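Local structure of fibronectin type III domain-containing protein (Simiduia agarivorans, 6P2K) at residues 240-245 and 263-268; 383-388 and 434-439; 628-633 and 652-657. The protein is a multidomain glycoside hydrolase whose family 74 module of seven-bladed beta-propellers, the part modelled here, probably cleaves the glucan backbone of xyloglucan. One frame throughout, in Å; residues are numbered along the deposited sequence.

Interaction 1: 240-245 and 263-268; sequences FLVYAT and RRYWYP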
loop_
_atom_site.group_PDB
_atom_site.type_symbol
_atom_site.label_atom_id
_atom_site.label_comp_id
_atom_site.label_asym_id
_atom_site.label_seq_id
_atom_site.Cartn_x
_atom_site.Cartn_y
_atom_site.Cartn_z
ATOM N N PHE B 240 -28.813 30.430 -36.960
ATOM C CA PHE B 240 -29.795 30.026 -37.958
ATOM C C PHE B 240 -31.168 30.013 -37.300
ATOM O O PHE B 240 -31.329 29.459 -36.207
ATOM C CB PHE B 240 -29.485 28.640 -38.531
ATOM C CG PHE B 240 -28.168 28.537 -39.268
ATOM C CD1 PHE B 240 -27.269 29.593 -39.309
ATOM C CD2 PHE B 240 -27.836 27.363 -39.927
ATOM C CE1 PHE B 240 -26.065 29.475 -39.987
ATOM C CE2 PHE B 240 -26.638 27.238 -40.605
ATOM C CZ PHE B 240 -25.752 28.297 -40.637
ATOM N N LEU B 241 -32.155 30.611 -37.959
ATOM C CA LEU B 241 -33.489 30.729 -37.391
ATOM C C LEU B 241 -34.476 29.844 -38.144
ATOM O O LEU B 241 -34.358 29.638 -39.353
ATOM C CB LEU B 241 -33.963 32.184 -37.399
ATOM C CG LEU B 241 -33.222 33.049 -36.378
ATOM C CD1 LEU B 241 -33.715 34.484 -36.398
ATOM C CD2 LEU B 241 -33.355 32.445 -34.983
ATOM N N VAL B 242 -35.453 29.324 -37.405
ATOM C CA VAL B 242 -36.391 28.324 -37.903
ATOM C C VAL B 242 -37.737 28.987 -38.148
ATOM O O VAL B 242 -38.223 29.761 -37.315
ATOM C CB VAL B 242 -36.528 27.153 -36.912
ATOM C CG1 VAL B 242 -37.224 25.973 -37.575
ATOM C CG2 VAL B 242 -35.160 26.752 -36.381
ATOM N N TYR B 243 -38.345 28.673 -39.290
ATOM C CA TYR B 243 -39.592 29.299 -39.695
ATOM C C TYR B 243 -40.537 28.247 -40.252
ATOM O O TYR B 243 -40.141 27.127 -40.582
ATOM C CB TYR B 243 -39.367 30.393 -40.744
ATOM C CG TYR B 243 -38.463 31.518 -40.303
ATOM C CD1 TYR B 243 -37.083 31.406 -40.408
ATOM C CD2 TYR B 243 -38.992 32.701 -39.800
ATOM C CE1 TYR B 243 -36.254 32.436 -40.015
ATOM C CE2 TYR B 243 -38.171 33.738 -39.404
ATOM C CZ TYR B 243 -36.802 33.599 -39.514
ATOM O OH TYR B 243 -35.977 34.625 -39.122
ATOM N N ALA B 244 -41.802 28.635 -40.361
ATOM C CA ALA B 244 -42.829 27.795 -40.951
ATOM C C ALA B 244 -43.783 28.670 -41.742
ATOM O O ALA B 244 -44.067 29.809 -41.358
ATOM C CB ALA B 244 -43.605 27.008 -39.890
ATOM N N THR B 245 -44.258 28.135 -42.858
ATOM C CA THR B 245 -45.297 28.795 -43.619
ATOM C C THR B 245 -46.180 27.735 -44.237
ATOM O O THR B 245 -45.776 26.586 -44.444
ATOM C CB THR B 245 -44.748 29.703 -44.723
ATOM O OG1 THR B 245 -45.842 30.282 -45.448
ATOM C CG2 THR B 245 -43.901 28.899 -45.691
ATOM N N ARG B 263 -27.956 28.877 -32.663
ATOM C CA ARG B 263 -27.539 27.558 -33.116
ATOM C C ARG B 263 -27.724 27.439 -34.622
ATOM O O ARG B 263 -28.613 28.061 -35.209
ATOM C CB ARG B 263 -28.320 26.442 -32.406
ATOM C CG ARG B 263 -28.247 26.499 -30.891
ATOM C CD ARG B 263 -26.813 26.391 -30.400
ATOM N NE ARG B 263 -26.734 25.777 -29.077
ATOM C CZ ARG B 263 -25.612 25.313 -28.533
ATOM N NH1 ARG B 263 -24.465 25.398 -29.195
ATOM N NH2 ARG B 263 -25.639 24.767 -27.324
ATOM N N ARG B 264 -26.877 26.615 -35.241
ATOM C CA ARG B 264 -26.856 26.465 -36.697
ATOM C C ARG B 264 -27.835 25.378 -37.148
ATOM O O ARG B 264 -27.465 24.386 -37.776
ATOM C CB ARG B 264 -25.440 26.152 -37.169
ATOM C CG ARG B 264 -24.393 27.176 -36.775
ATOM C CD ARG B 264 -23.028 26.519 -36.726
ATOM N NE ARG B 264 -21.930 27.467 -36.870
ATOM C CZ ARG B 264 -21.034 27.711 -35.920
ATOM N NH1 ARG B 264 -21.118 27.085 -34.755
ATOM N NH2 ARG B 264 -20.059 28.584 -36.128
ATOM N N TYR B 265 -29.108 25.587 -36.816
ATOM C CA TYR B 265 -30.142 24.619 -37.157
ATOM C C TYR B 265 -30.238 24.447 -38.667
ATOM O O TYR B 265 -30.212 25.424 -39.420
ATOM C CB TYR B 265 -31.491 25.067 -36.595
ATOM C CG TYR B 265 -31.531 25.154 -35.087
ATOM C CD1 TYR B 265 -31.406 24.014 -34.304
ATOM C CD2 TYR B 265 -31.700 26.376 -34.447
ATOM C CE1 TYR B 265 -31.445 24.086 -32.924
ATOM C CE2 TYR B 265 -31.742 26.457 -33.063
ATOM C CZ TYR B 265 -31.613 25.308 -32.309
ATOM O OH TYR B 265 -31.648 25.374 -30.934
ATOM N N TRP B 266 -30.351 23.198 -39.112
ATOM C CA TRP B 266 -30.387 22.926 -40.542
ATOM C C TRP B 266 -31.061 21.584 -40.791
ATOM O O TRP B 266 -31.287 20.793 -39.871
ATOM C CB TRP B 266 -28.974 22.983 -41.145
ATOM C CG TRP B 266 -28.081 21.779 -40.916
ATOM C CD1 TRP B 266 -28.256 20.762 -40.016
ATOM C CD2 TRP B 266 -26.857 21.492 -41.604
ATOM N NE1 TRP B 266 -27.227 19.857 -40.116
ATOM C CE2 TRP B 266 -26.355 20.283 -41.084
ATOM C CE3 TRP B 266 -26.143 22.138 -42.620
ATOM C CZ2 TRP B 266 -25.170 19.710 -41.541
ATOM C CZ3 TRP B 266 -24.970 21.566 -43.073
ATOM C CH2 TRP B 266 -24.494 20.365 -42.531
ATOM N N TYR B 267 -31.376 21.340 -42.061
ATOM C CA TYR B 267 -31.956 20.083 -42.520
ATOM C C TYR B 267 -33.187 19.640 -41.722
ATOM O O TYR B 267 -33.219 18.527 -41.195
ATOM C CB TYR B 267 -30.905 18.981 -42.499
ATOM C CG TYR B 267 -29.903 19.026 -43.627
ATOM C CD1 TYR B 267 -28.865 19.944 -43.620
ATOM C CD2 TYR B 267 -29.980 18.133 -44.687
ATOM C CE1 TYR B 267 -27.935 19.983 -44.641
ATOM C CE2 TYR B 267 -29.054 18.164 -45.715
ATOM C CZ TYR B 267 -28.034 19.091 -45.687
ATOM O OH TYR B 267 -27.110 19.125 -46.705
ATOM N N PRO B 268 -34.222 20.480 -41.625
ATOM C CA PRO B 268 -35.450 20.025 -40.966
ATOM C C PRO B 268 -36.085 18.897 -41.764
ATOM O O PRO B 268 -35.891 18.779 -42.975
ATOM C CB PRO B 268 -36.334 21.275 -40.951
ATOM C CG PRO B 268 -35.856 22.077 -42.108
ATOM C CD PRO B 268 -34.374 21.844 -42.167
HETATM O O HOH W 1 -30.627 30.078 -33.624
#

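Interaction 2: 383-388 and 434-439; sequences VNWYGT and NMQHRR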
loop_
_atom_site.group_PDB
_atom_site.type_symbol
_atom_site.label_atom_id
_atom_site.label_comp_id
_atom_site.label_asym_id
_atom_site.label_seq_id
_atom_site.Cartn_x
_atom_site.Cartn_y
_atom_site.Cartn_z
ATOM N N VAL B 383 -11.906 -0.004 -18.514
ATOM C CA VAL B 383 -10.908 1.019 -18.241
ATOM C C VAL B 383 -11.477 1.918 -17.152
ATOM O O VAL B 383 -12.542 2.520 -17.333
ATOM C CB VAL B 383 -10.570 1.833 -19.500
ATOM C CG1 VAL B 383 -9.598 2.963 -19.167
ATOM C CG2 VAL B 383 -10.012 0.925 -20.584
ATOM N N ASN B 384 -10.778 2.002 -16.025
ATOM C CA ASN B 384 -11.199 2.871 -14.932
ATOM C C ASN B 384 -10.724 4.290 -15.219
ATOM O O ASN B 384 -9.520 4.526 -15.362
ATOM C CB ASN B 384 -10.634 2.365 -13.605
ATOM C CG ASN B 384 -11.379 2.912 -12.401
ATOM O OD1 ASN B 384 -11.968 3.992 -12.454
ATOM N ND2 ASN B 384 -11.356 2.165 -11.303
ATOM N N TRP B 385 -11.661 5.232 -15.313
ATOM C CA TRP B 385 -11.300 6.614 -15.609
ATOM C C TRP B 385 -12.374 7.554 -15.079
ATOM O O TRP B 385 -13.556 7.395 -15.404
ATOM C CB TRP B 385 -11.114 6.828 -17.114
ATOM C CG TRP B 385 -10.361 8.076 -17.435
ATOM C CD1 TRP B 385 -10.843 9.191 -18.054
ATOM C CD2 TRP B 385 -8.987 8.345 -17.135
ATOM N NE1 TRP B 385 -9.852 10.135 -18.166
ATOM C CE2 TRP B 385 -8.702 9.640 -17.607
ATOM C CE3 TRP B 385 -7.970 7.615 -16.513
ATOM C CZ2 TRP B 385 -7.442 10.219 -17.479
ATOM C CZ3 TRP B 385 -6.721 8.191 -16.387
ATOM C CH2 TRP B 385 -6.467 9.480 -16.868
ATOM N N TYR B 386 -11.953 8.532 -14.271
ATOM C CA TYR B 386 -12.845 9.584 -13.778
ATOM C C TYR B 386 -13.998 8.998 -12.962
ATOM O O TYR B 386 -15.154 9.395 -13.113
ATOM C CB TYR B 386 -13.366 10.437 -14.939
ATOM C CG TYR B 386 -13.796 11.840 -14.568
ATOM C CD1 TYR B 386 -12.901 12.739 -13.995
ATOM C CD2 TYR B 386 -15.096 12.272 -14.810
ATOM C CE1 TYR B 386 -13.294 14.026 -13.664
ATOM C CE2 TYR B 386 -15.498 13.554 -14.483
ATOM C CZ TYR B 386 -14.594 14.427 -13.910
ATOM O OH TYR B 386 -14.993 15.703 -13.585
ATOM N N GLY B 387 -13.681 8.036 -12.096
ATOM C CA GLY B 387 -14.676 7.430 -11.234
ATOM C C GLY B 387 -15.678 6.528 -11.919
ATOM O O GLY B 387 -16.708 6.205 -11.319
ATOM N N THR B 388 -15.414 6.110 -13.154
ATOM C CA THR B 388 -16.312 5.238 -13.894
ATOM C C THR B 388 -15.474 4.204 -14.632
ATOM O O THR B 388 -14.334 4.473 -15.022
ATOM C CB THR B 388 -17.198 6.053 -14.863
ATOM O OG1 THR B 388 -18.179 6.779 -14.112
ATOM C CG2 THR B 388 -17.920 5.160 -15.866
ATOM N N ASN B 434 -9.951 5.399 -25.728
ATOM C CA ASN B 434 -9.169 6.631 -25.756
ATOM C C ASN B 434 -9.524 7.545 -24.588
ATOM O O ASN B 434 -9.211 8.740 -24.621
ATOM C CB ASN B 434 -9.331 7.353 -27.100
ATOM C CG ASN B 434 -10.639 8.128 -27.218
ATOM O OD1 ASN B 434 -11.638 7.810 -26.577
ATOM N ND2 ASN B 434 -10.627 9.163 -28.048
ATOM N N MET B 435 -10.155 6.994 -23.544
ATOM C CA MET B 435 -10.615 7.812 -22.426
ATOM C C MET B 435 -9.459 8.483 -21.692
ATOM O O MET B 435 -9.635 9.569 -21.128
ATOM C CB MET B 435 -11.431 6.958 -21.451
ATOM C CG MET B 435 -12.754 6.442 -22.007
ATOM S SD MET B 435 -13.910 7.741 -22.504
ATOM C CE MET B 435 -14.192 8.571 -20.942
ATOM N N GLN B 436 -8.273 7.867 -21.689
ATOM C CA GLN B 436 -7.152 8.432 -20.944
ATOM C C GLN B 436 -6.592 9.703 -21.572
ATOM O O GLN B 436 -5.778 10.374 -20.929
ATOM C CB GLN B 436 -6.037 7.391 -20.781
ATOM C CG GLN B 436 -6.420 6.225 -19.867
ATOM C CD GLN B 436 -5.220 5.427 -19.360
ATOM O OE1 GLN B 436 -4.068 5.738 -19.666
ATOM N NE2 GLN B 436 -5.495 4.389 -18.575
ATOM N N HIS B 437 -7.003 10.066 -22.789
ATOM C CA HIS B 437 -6.563 11.338 -23.353
ATOM C C HIS B 437 -7.321 12.522 -22.769
ATOM O O HIS B 437 -6.871 13.665 -22.918
ATOM C CB HIS B 437 -6.683 11.314 -24.884
ATOM C CG HIS B 437 -7.946 11.917 -25.421
ATOM N ND1 HIS B 437 -9.101 11.184 -25.605
ATOM C CD2 HIS B 437 -8.225 13.170 -25.855
ATOM C CE1 HIS B 437 -10.040 11.963 -26.110
ATOM N NE2 HIS B 437 -9.535 13.174 -26.270
ATOM N N ARG B 438 -8.431 12.271 -22.078
ATOM C CA ARG B 438 -9.214 13.322 -21.434
ATOM C C ARG B 438 -8.695 13.492 -20.010
ATOM O O ARG B 438 -9.084 12.754 -19.100
ATOM C CB ARG B 438 -10.696 12.972 -21.474
ATOM C CG ARG B 438 -11.116 12.296 -22.777
ATOM C CD ARG B 438 -12.626 12.242 -22.948
ATOM N NE ARG B 438 -13.153 13.467 -23.543
ATOM C CZ ARG B 438 -13.470 13.598 -24.828
ATOM N NH1 ARG B 438 -13.306 12.584 -25.670
ATOM N NH2 ARG B 438 -13.945 14.753 -25.270
ATOM N N ARG B 439 -7.808 14.469 -19.820
ATOM C CA ARG B 439 -7.077 14.620 -18.569
ATOM C C ARG B 439 -7.836 15.417 -17.516
ATOM O O ARG B 439 -7.409 15.440 -16.357
ATOM C CB ARG B 439 -5.719 15.288 -18.826
ATOM C CG ARG B 439 -4.911 14.668 -19.963
ATOM C CD ARG B 439 -4.652 13.175 -19.753
ATOM N NE ARG B 439 -3.722 12.904 -18.657
ATOM C CZ ARG B 439 -3.331 11.685 -18.296
ATOM N NH1 ARG B 439 -3.787 10.618 -18.945
ATOM N NH2 ARG B 439 -2.483 11.529 -17.288
#

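Interaction 3: 628-633 and 652-657; sequences TVYLMS and LSTDEG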
loop_
_atom_site.group_PDB
_atom_site.type_symbol
_atom_site.label_atom_id
_atom_site.label_comp_id
_atom_site.label_asym_id
_atom_site.label_seq_id
_atom_site.Cartn_x
_atom_site.Cartn_y
_atom_site.Cartn_z
ATOM N N THR B 628 24.850 -5.327 -43.579
ATOM C CA THR B 628 24.726 -4.070 -44.301
ATOM C C THR B 628 23.769 -3.157 -43.551
ATOM O O THR B 628 22.731 -3.606 -43.056
ATOM C CB THR B 628 24.225 -4.293 -45.735
ATOM O OG1 THR B 628 25.198 -5.045 -46.470
ATOM C CG2 THR B 628 23.986 -2.966 -46.441
ATOM N N VAL B 629 24.132 -1.883 -43.449
ATOM C CA VAL B 629 23.255 -0.861 -42.894
ATOM C C VAL B 629 22.588 -0.147 -44.059
ATOM O O VAL B 629 23.266 0.419 -44.925
ATOM C CB VAL B 629 24.024 0.124 -42.001
ATOM C CG1 VAL B 629 23.111 1.266 -41.578
ATOM C CG2 VAL B 629 24.572 -0.595 -40.783
ATOM N N TYR B 630 21.262 -0.190 -44.094
ATOM C CA TYR B 630 20.485 0.396 -45.173
ATOM C C TYR B 630 19.902 1.731 -44.729
ATOM O O TYR B 630 19.432 1.867 -43.595
ATOM C CB TYR B 630 19.361 -0.551 -45.602
ATOM C CG TYR B 630 19.859 -1.808 -46.280
ATOM C CD1 TYR B 630 20.160 -1.816 -47.636
ATOM C CD2 TYR B 630 20.037 -2.982 -45.561
ATOM C CE1 TYR B 630 20.620 -2.960 -48.261
ATOM C CE2 TYR B 630 20.497 -4.132 -46.177
ATOM C CZ TYR B 630 20.787 -4.115 -47.529
ATOM O OH TYR B 630 21.247 -5.252 -48.150
ATOM N N LEU B 631 19.946 2.715 -45.624
ATOM C CA LEU B 631 19.342 4.022 -45.399
ATOM C C LEU B 631 18.431 4.318 -46.578
ATOM O O LEU B 631 18.907 4.452 -47.711
ATOM C CB LEU B 631 20.409 5.109 -45.244
ATOM C CG LEU B 631 19.949 6.492 -44.783
ATOM C CD1 LEU B 631 19.466 6.452 -43.336
ATOM C CD2 LEU B 631 21.070 7.508 -44.945
ATOM N N MET B 632 17.129 4.415 -46.316
ATOM C CA MET B 632 16.115 4.481 -47.358
ATOM C C MET B 632 15.296 5.754 -47.203
ATOM O O MET B 632 14.805 6.058 -46.108
ATOM C CB MET B 632 15.212 3.247 -47.301
ATOM C CG MET B 632 14.192 3.150 -48.417
ATOM S SD MET B 632 12.588 3.859 -47.977
ATOM C CE MET B 632 12.010 2.658 -46.779
ATOM N N SER B 633 15.144 6.488 -48.301
ATOM C CA SER B 633 14.411 7.745 -48.323
ATOM C C SER B 633 13.211 7.645 -49.250
ATOM O O SER B 633 13.319 7.134 -50.370
ATOM C CB SER B 633 15.322 8.892 -48.781
ATOM O OG SER B 633 14.571 10.022 -49.205
ATOM N N LEU B 652 17.982 4.518 -52.114
ATOM C CA LEU B 652 18.646 3.625 -51.177
ATOM C C LEU B 652 20.127 3.961 -51.101
ATOM O O LEU B 652 20.750 4.306 -52.111
ATOM C CB LEU B 652 18.465 2.157 -51.580
ATOM C CG LEU B 652 18.681 1.117 -50.479
ATOM C CD1 LEU B 652 17.655 1.290 -49.372
ATOM C CD2 LEU B 652 18.624 -0.292 -51.053
ATOM N N SER B 653 20.682 3.855 -49.894
ATOM C CA SER B 653 22.107 4.032 -49.669
ATOM C C SER B 653 22.579 2.976 -48.683
ATOM O O SER B 653 21.890 2.687 -47.698
ATOM C CB SER B 653 22.429 5.430 -49.118
ATOM O OG SER B 653 23.705 5.441 -48.491
ATOM N N THR B 654 23.754 2.406 -48.947
ATOM C CA THR B 654 24.375 1.457 -48.032
ATOM C C THR B 654 25.637 2.013 -47.386
ATOM O O THR B 654 26.398 1.253 -46.778
ATOM C CB THR B 654 24.694 0.146 -48.751
ATOM O OG1 THR B 654 25.530 0.410 -49.888
ATOM C CG2 THR B 654 23.414 -0.534 -49.215
ATOM N N ASP B 655 25.879 3.319 -47.492
ATOM C CA ASP B 655 27.032 3.956 -46.862
ATOM C C ASP B 655 26.606 5.226 -46.134
ATOM O O ASP B 655 27.231 6.282 -46.251
ATOM C CB ASP B 655 28.139 4.241 -47.881
ATOM C CG ASP B 655 27.666 5.078 -49.061
ATOM O OD1 ASP B 655 26.480 5.469 -49.098
ATOM O OD2 ASP B 655 28.492 5.343 -49.960
ATOM N N GLU B 656 25.523 5.122 -45.363
ATOM C CA GLU B 656 25.057 6.193 -44.479
ATOM C C GLU B 656 24.826 7.506 -45.225
ATOM O O GLU B 656 25.072 8.589 -44.686
ATOM C CB GLU B 656 26.030 6.404 -43.313
ATOM C CG GLU B 656 26.160 5.193 -42.400
ATOM C CD GLU B 656 26.629 5.552 -41.000
ATOM O OE1 GLU B 656 26.917 4.621 -40.217
ATOM O OE2 GLU B 656 26.712 6.760 -40.684
ATOM N N GLY B 657 24.360 7.427 -46.469
ATOM C CA GLY B 657 23.967 8.606 -47.211
ATOM C C GLY B 657 25.046 9.261 -48.040
ATOM O O GLY B 657 24.806 10.345 -48.585
HETATM O O HOH W 2 26.449 -0.789 -45.071
HETATM O O HOH W 3 23.687 3.008 -44.918
#

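Interaction 1: 240-245 and 263-268
The ring of Phe240 overlaps the backbone of Arg264, whose CA stands over one ring face, 3.8 Å from the centroid and displaced toward the rim, in a CH-pi contact. With CG anti to the carbonyl carbon (chi1 -62°), the ring starts toward Arg264. Arg264 CB lies 3.8 Å from Phe240 CE2. At the edge of the ring, in its plane, Tyr265 O comes within 3.1 Å of Phe240 CD2. Phe240 N donates to Arg263 O at 3.0 Å. Arg263 O also takes a weak bond from Tyr265 N, which closes an inverse gamma turn centred on Arg264. That turn falls where one propeller blade gives way to the next: strand 241-246 is the third of its four-stranded sheet, and strand 265-270 is the first of the sheet that follows. A water bridges the two segments, accepting from Arg263 N and donating to Phe240 O. Val242 CG2 meets Tyr265 CD2 at 4.0 Å, the two side chains crossing at about a right angle. The Tyr265 ring carries Arg263 CB over one face, and its OH bonds to Glu260 O. Both arginine ends turn elsewhere, Arg263 to a salt bridge with Glu260 and Arg264 to Leu234 O.

Interaction 2: 383-388 and 434-439
Trp385 carries its CG anti to the backbone N (chi1 -163°), which starts the indole off toward the short 3-10 turn at 435-437, while Arg439, bent at chi2 and chi3, curls its guanidinium back to meet the ring. Trp385 sits where strand 381-385 turns into strand 388-395, a beta hairpin closed by a type I' turn from Trp385 to Thr388. The 3-10 turn lies in the loop after strand 431-432, a strand that also pairs with 388-395 in the same sheet. The two segments meet mainly through the indole. Its NE1 donates to Arg438 O at 2.9 Å, and that oxygen lies only 1° out of the ring plane, which fixes the rotation of the indole. Met435 O is nearly as close to NE1, but it stands over the ring face at a poor angle for a bond and accepts from Arg438 N instead. Gln436 CA lies over the six-membered ring, 4.0 Å from its centroid, a CH-pi contact. Gln436 CG touches Trp385 CE3 at 3.9 Å, and the amide beyond it reaches Lys482. At the far rim Trp385 CH2 lies over one face of the Arg439 guanidinium, 3.6 Å from NH1, with the two planes 42° apart. Next along the hairpin, Tyr386 packs on Tyr386 of two neighbouring subunits. The Arg439 group is held in place by NH1, which donates in the carbonyl plane to Gln436 O at 2.8 Å.

Interaction 3: 628-633 and 652-657
Ser653 OG is held by two groups of its own loop: it donates to Asp655 OD1 at 2.8 Å and accepts from Gly657 N at 2.9 Å. The side chains of Ser653 and Leu631 project from the same face of the sheet, and the two backbones are joined by a pair of bonds, Leu631 N to Ser653 O at 2.8 Å and Ser653 N to Leu631 O. This is the hydrogen-bonded pair of an antiparallel ladder whose next rung, Met632 with Leu652, is non-hydrogen-bonded. The Ser-x-Asp-x-Gly pattern, with Trp660 to follow, is that of an Asp-box, here joining the third and fourth strands of a propeller blade. An alanine in place of Ser653 would probably leave Gly657 N without its acceptor and the turn freer to shift. Leu631 CD2 packs against that turn, 3.6 Å from Gly657 N. Leu652 keeps CG anti to its backbone N (chi1 -160°) and splits its methyls, CD1 to Met632 CB at 3.8 Å and CD2 to Tyr630 CD1. Thr654 CG2 also touches the tyrosine ring and meets Thr628 CG2 at 3.7 Å. Beyond the paired residues water takes over: one molecule accepts from Val629 N and donates to Thr654 O, while another donates to Val629 O at 2.6 Å and accepts from Glu656 N. The Glu656 carboxylate makes a salt bridge with Arg596.

Overall arrangement
From the N terminus, interaction 1 comes first and closes a 17-residue loop, joining the third strand of one blade to the first of the next. Interaction 2 spans 45 intervening residues, more than half of them strand, and ties a hairpin tip to the loop that leaves the same sheet. Interaction 3 closes an 18-residue excursion within one blade, between its second and third strands. The three follow in series, none enclosing or crossing another. Interactions 1 and 3 lie on opposite sides of the chain's centre, their own centres about 61 Å apart; interaction 2 lies about 36 Å and 43 Å from them, centre to centre.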